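Local coordinates for Pre-mRNA splicing helicase-like protein (Chaetomium thermophilum, PDB 4RVQ) that probably serves as a protein- or RNA-interaction module, being the noncanonical PWI domain from the N-terminal helicase-associated region of the spliceosomal helicase Brr2, at residues Ile37-Asp40 with Lys41-Ala45; Leu81-Lys84 with Leu85-Arg89. All blocks are in the same frame, centred on the assembly; numbering follows the deposited sequence.

Interaction 1 of 2, residues Ile37-Asp40 with Lys41-Ala45; sequences IQHD and KTTSA
Thr42 grips the carbonyl oxygen of Gln38 twice, one turn back along the helix. Its hydroxyl OG1 donates to Gln38 O at 2.8 Å, and its amide N bonds Gln38 O at 3.0 Å; the two donors arrive from opposite faces of the carbonyl plane, each tilted about 30° from it. Thr42 OG1 stands anti to the carbonyl carbon (chi1 -59°), beside the backbone N, which brings it to Gln38 O and satisfies the hydroxyl of this buried residue within its own helix. One residue on, Thr43 N meets His39 O at 3.0 Å almost straight, while Thr43 OG1 sits obliquely by the imidazole, 3.6 Å from His39 CE1. Ile37 and Lys41 run side by side, Ile37 CG2 lying 3.8 Å from Lys41 CE. The lysine chain bends at its last torsion, and its NZ bonds Leu73 O of helix 63-73, with a cation-pi contact to Tyr32. Thr42 turns to Leu24, Gln25 and Ile28 of helix 23-29, and the Gln38 amide is fixed by Gln25 and Tyr32 O. The pattern is that of an amphipathic alpha-helix packed in a helical bundle, its i to i+4 ladder reinforced by a threonine hydroxyl.

Interaction 2 of 2, residues Leu81-Lys84 with Leu85-Arg89; sequences LVQK and LIENR. With SO4 (sulfate ion), chain B.
Leu81, Val82 and Gln83 meet Leu85, Ile86 and Glu87 one turn on, along the last turns of helix 79-87 before the break to helix 89-99, one face packed in the domain and the other polar. On the polar face, in the conformer described, Gln83 NE2 gives a nearly straight bond of 2.8 Å to Glu87 OE2, on its anti lone pair, the oxygen lying near the plane of the Gln83 amide. In that conformer the glutamine is extended, Glu87 bends at chi2 (-73°) and the amide and carboxylate planes lie 33° apart; Gln83 has a second position, so this pairing may not be permanent. On the packed face Val82 CG1 touches Ile86 CD1 at 3.9 Å, and Leu81 CD1 meets Leu85 CG at 4.1 Å. Leu85 continues onto Trp23 and Leu24, and Ile86 onto Leu63, Glu67 and Leu70. At the helix end Asn88 N and Asn88 ND2 reach Lys84 O from opposite faces of its plane. Asn88 ND2 lies 2.9 Å from Lys84 O and also bonds Asn12 O. Arg89, its CG between the backbone N and carbonyl carbon (chi1 58°) and its chain extended to NE, brings NH1 to Ile86 O at 2.8 Å, above the carbonyl plane. Its guanidinium edge also holds a sulfate, probably from the crystallisation liquor, through NH1 to O3 at 3.0 Å and NH2 to O2 at 2.9 Å. An alanine here would probably leave the sulfate without either of these donors and Ile86 O with just the backbone Arg89 N of its two donors. The whole is characteristic of a helix-to-helix junction, in which Asn88 leaves helical geometry and its side chain closes the C-terminal turn of helix 79-87.

Interaction 1 comes first along the chain, within helix 35-50, and interaction 2 follows on helix 79-87 and the junction to helix 89-99, with helix 63-73 between them in sequence. Their centres are 15 Å apart and their nearest atoms about 5 Å, without touching. Two helices are common neighbours: helix 23-29 meets Thr42 from one and Leu85 from the other, both at Leu24, while helix 63-73 receives Ala45 and Ile86, both at Leu70. The two short ladders belong to separate helices of one all-helical PWI-like bundle, joined through helices 23-29 and 63-73, interaction 1 at its surface and interaction 2 partly buried nearer the chain's centre.

Interaction 1 of 2, residues Ile37-Asp40 with Lys41-Ala45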
loop_
_atom_site.group_PDB
_atom_site.type_symbol
_atom_site.label_atom_id
_atom_site.label_comp_id
_atom_site.label_asym_id
_atom_site.label_seq_id
_atom_site.Cartn_x
_atom_site.Cartn_y
_atom_site.Cartn_z
ATOM N N ILE A 37 1.725 8.879 15.877
ATOM C CA ILE A 37 2.308 7.561 15.638
ATOM C C ILE A 37 1.785 6.961 14.332
ATOM O O ILE A 37 2.566 6.404 13.562
ATOM C CB ILE A 37 2.117 6.657 16.837
ATOM C CG1 ILE A 37 3.008 7.192 17.997
ATOM C CG2 ILE A 37 2.476 5.193 16.485
ATOM C CD1 ILE A 37 2.737 6.631 19.290
ATOM N N GLN A 38 0.481 7.045 14.060
ATOM C CA GLN A 38 0.010 6.433 12.819
ATOM C C GLN A 38 0.603 7.105 11.604
ATOM O O GLN A 38 0.844 6.439 10.597
ATOM C CB GLN A 38 -1.500 6.390 12.708
ATOM C CG GLN A 38 -2.132 7.784 12.466
ATOM C CD GLN A 38 -3.640 7.812 12.465
ATOM O OE1 GLN A 38 -4.224 8.494 11.634
ATOM N NE2 GLN A 38 -4.278 7.143 13.399
ATOM N N HIS A 39 0.852 8.415 11.687
ATOM C CA HIS A 39 1.445 9.108 10.567
ATOM C C HIS A 39 2.919 8.681 10.388
ATOM O O HIS A 39 3.364 8.448 9.260
ATOM C CB HIS A 39 1.319 10.617 10.686
ATOM C CG HIS A 39 1.786 11.298 9.440
ATOM N ND1 HIS A 39 3.090 11.703 9.242
ATOM C CD2 HIS A 39 1.156 11.511 8.259
ATOM C CE1 HIS A 39 3.226 12.197 8.024
ATOM N NE2 HIS A 39 2.063 12.106 7.410
ATOM N N ASP A 40 3.673 8.595 11.495
ATOM C CA ASP A 40 5.032 8.081 11.401
ATOM C C ASP A 40 5.055 6.726 10.715
ATOM O O ASP A 40 5.900 6.474 9.850
ATOM C CB ASP A 40 5.622 7.872 12.793
ATOM C CG ASP A 40 6.141 9.133 13.470
ATOM O OD1 ASP A 40 6.175 10.214 12.851
ATOM O OD2 ASP A 40 6.498 9.000 14.660
ATOM N N LYS A 41 4.154 5.827 11.130
ATOM C CA LYS A 41 4.162 4.483 10.601
ATOM C C LYS A 41 3.762 4.460 9.123
ATOM O O LYS A 41 4.218 3.599 8.377
ATOM C CB LYS A 41 3.306 3.563 11.455
ATOM C CG LYS A 41 3.894 3.340 12.866
ATOM C CD LYS A 41 3.327 2.179 13.654
ATOM C CE LYS A 41 3.910 2.013 15.021
ATOM N NZ LYS A 41 5.362 1.648 15.027
ATOM N N THR A 42 2.911 5.389 8.692
ATOM C CA THR A 42 2.545 5.502 7.292
ATOM C C THR A 42 3.774 5.871 6.461
ATOM O O THR A 42 4.056 5.248 5.443
ATOM C CB THR A 42 1.417 6.523 7.105
ATOM O OG1 THR A 42 0.275 6.132 7.862
ATOM C CG2 THR A 42 1.009 6.684 5.676
ATOM N N THR A 43 4.485 6.900 6.891
ATOM C CA THR A 43 5.699 7.312 6.205
ATOM C C THR A 43 6.714 6.174 6.113
ATOM O O THR A 43 7.272 5.898 5.041
ATOM C CB THR A 43 6.321 8.532 6.930
ATOM O OG1 THR A 43 5.368 9.589 6.921
ATOM C CG2 THR A 43 7.585 8.987 6.248
ATOM N N SER A 44 6.915 5.508 7.241
ATOM C CA SER A 44 7.869 4.402 7.264
ATOM C C SER A 44 7.415 3.228 6.395
ATOM O O SER A 44 8.215 2.638 5.658
ATOM C CB SER A 44 8.091 3.915 8.673
ATOM O OG SER A 44 8.683 4.927 9.451
ATOM N N ALA A 45 6.140 2.903 6.455
ATOM C CA ALA A 45 5.640 1.787 5.667
ATOM C C ALA A 45 5.796 2.047 4.182
ATOM O O ALA A 45 6.173 1.144 3.418
ATOM C CB ALA A 45 4.176 1.496 6.021
#

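Interaction 2 of 2, residues Leu81-Lys84 with Leu85-Arg89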
loop_
_atom_site.group_PDB
_atom_site.type_symbol
_atom_site.label_atom_id
_atom_site.label_comp_id
_atom_site.label_asym_id
_atom_site.label_seq_id
_atom_site.Cartn_x
_atom_site.Cartn_y
_atom_site.Cartn_z
ATOM N N LEU A 81 -2.216 -7.704 8.425
ATOM C CA LEU A 81 -2.103 -6.376 7.822
ATOM C C LEU A 81 -0.762 -6.277 7.116
ATOM O O LEU A 81 -0.672 -5.793 5.980
ATOM C CB LEU A 81 -2.297 -5.300 8.883
ATOM C CG LEU A 81 -2.075 -3.874 8.388
ATOM C CD1 LEU A 81 -2.959 -3.550 7.187
ATOM C CD2 LEU A 81 -2.400 -2.904 9.504
ATOM N N VAL A 82 0.302 -6.730 7.782
ATOM C CA VAL A 82 1.617 -6.737 7.165
ATOM C C VAL A 82 1.581 -7.434 5.786
ATOM O O VAL A 82 2.044 -6.890 4.778
ATOM C CB VAL A 82 2.637 -7.438 8.074
ATOM C CG1 VAL A 82 3.933 -7.647 7.335
ATOM C CG2 VAL A 82 2.874 -6.620 9.330
ATOM N N GLN A 83 1.020 -8.644 5.731
ATOM C CA GLN A 83 0.988 -9.413 4.450
ATOM C C GLN A 83 0.113 -8.714 3.443
ATOM O O GLN A 83 0.441 -8.704 2.280
ATOM C CB GLN A 83 0.512 -10.912 4.503
ATOM C CG GLN A 83 0.439 -11.702 3.040
ATOM C CD GLN A 83 0.133 -13.267 3.121
ATOM O OE1 GLN A 83 -0.034 -13.784 4.234
ATOM N NE2 GLN A 83 -0.000 -14.018 1.922
ATOM N N LYS A 84 -1.016 -8.154 3.870
ATOM C CA LYS A 84 -1.867 -7.431 2.926
ATOM C C LYS A 84 -1.097 -6.294 2.241
ATOM O O LYS A 84 -1.221 -6.064 1.038
ATOM C CB LYS A 84 -3.101 -6.878 3.641
ATOM C CG LYS A 84 -4.032 -6.085 2.763
ATOM C CD LYS A 84 -5.348 -5.780 3.441
ATOM C CE LYS A 84 -6.301 -5.011 2.613
ATOM N NZ LYS A 84 -7.422 -4.569 3.487
ATOM N N LEU A 85 -0.312 -5.563 3.030
ATOM C CA LEU A 85 0.448 -4.465 2.469
ATOM C C LEU A 85 1.522 -4.959 1.495
ATOM O O LEU A 85 1.721 -4.437 0.417
ATOM C CB LEU A 85 1.072 -3.618 3.587
ATOM C CG LEU A 85 0.038 -2.920 4.491
ATOM C CD1 LEU A 85 0.785 -2.098 5.539
ATOM C CD2 LEU A 85 -0.957 -2.059 3.714
ATOM N N ILE A 86 2.216 -6.033 1.893
ATOM C CA ILE A 86 3.253 -6.583 1.029
ATOM C C ILE A 86 2.678 -7.141 -0.282
ATOM O O ILE A 86 3.203 -6.889 -1.363
ATOM C CB ILE A 86 4.061 -7.664 1.765
ATOM C CG1 ILE A 86 4.810 -7.023 2.931
ATOM C CG2 ILE A 86 5.019 -8.346 0.825
ATOM C CD1 ILE A 86 5.563 -8.026 3.795
ATOM N N GLU A 87 1.569 -7.868 -0.206
ATOM C CA GLU A 87 0.924 -8.405 -1.405
ATOM C C GLU A 87 0.537 -7.289 -2.373
ATOM O O GLU A 87 0.507 -7.494 -3.576
ATOM C CB GLU A 87 -0.323 -9.204 -1.035
ATOM C CG GLU A 87 -0.061 -10.504 -0.239
ATOM C CD GLU A 87 0.539 -11.616 -1.053
ATOM O OE1 GLU A 87 0.811 -11.426 -2.242
ATOM O OE2 GLU A 87 0.744 -12.710 -0.450
ATOM N N ASN A 88 0.202 -6.127 -1.822
ATOM C CA ASN A 88 -0.211 -4.951 -2.583
ATOM C C ASN A 88 0.849 -3.871 -2.635
ATOM O O ASN A 88 0.500 -2.706 -2.829
ATOM C CB ASN A 88 -1.506 -4.408 -1.974
ATOM C CG ASN A 88 -2.679 -5.332 -2.191
ATOM O OD1 ASN A 88 -3.097 -5.535 -3.336
ATOM N ND2 ASN A 88 -3.187 -5.898 -1.135
ATOM N N ARG A 89 2.121 -4.215 -2.507
ATOM C CA ARG A 89 3.124 -3.175 -2.348
ATOM C C ARG A 89 3.133 -2.194 -3.510
ATOM O O ARG A 89 3.260 -0.989 -3.271
ATOM C CB ARG A 89 4.489 -3.796 -2.078
ATOM C CG ARG A 89 4.974 -4.748 -3.131
ATOM C CD ARG A 89 6.099 -5.633 -2.583
ATOM N NE ARG A 89 6.603 -6.619 -3.548
ATOM C CZ ARG A 89 6.026 -7.789 -3.822
ATOM N NH1 ARG A 89 4.928 -8.171 -3.225
ATOM N NH2 ARG A 89 6.574 -8.585 -4.713
HETATM S S SO4 B . 4.102 -11.347 -5.388
HETATM O O1 SO4 B . 3.544 -10.684 -6.568
HETATM O O2 SO4 B . 5.575 -11.198 -5.376
HETATM O O3 SO4 B . 3.527 -10.684 -4.232
HETATM O O4 SO4 B . 3.737 -12.719 -5.480
#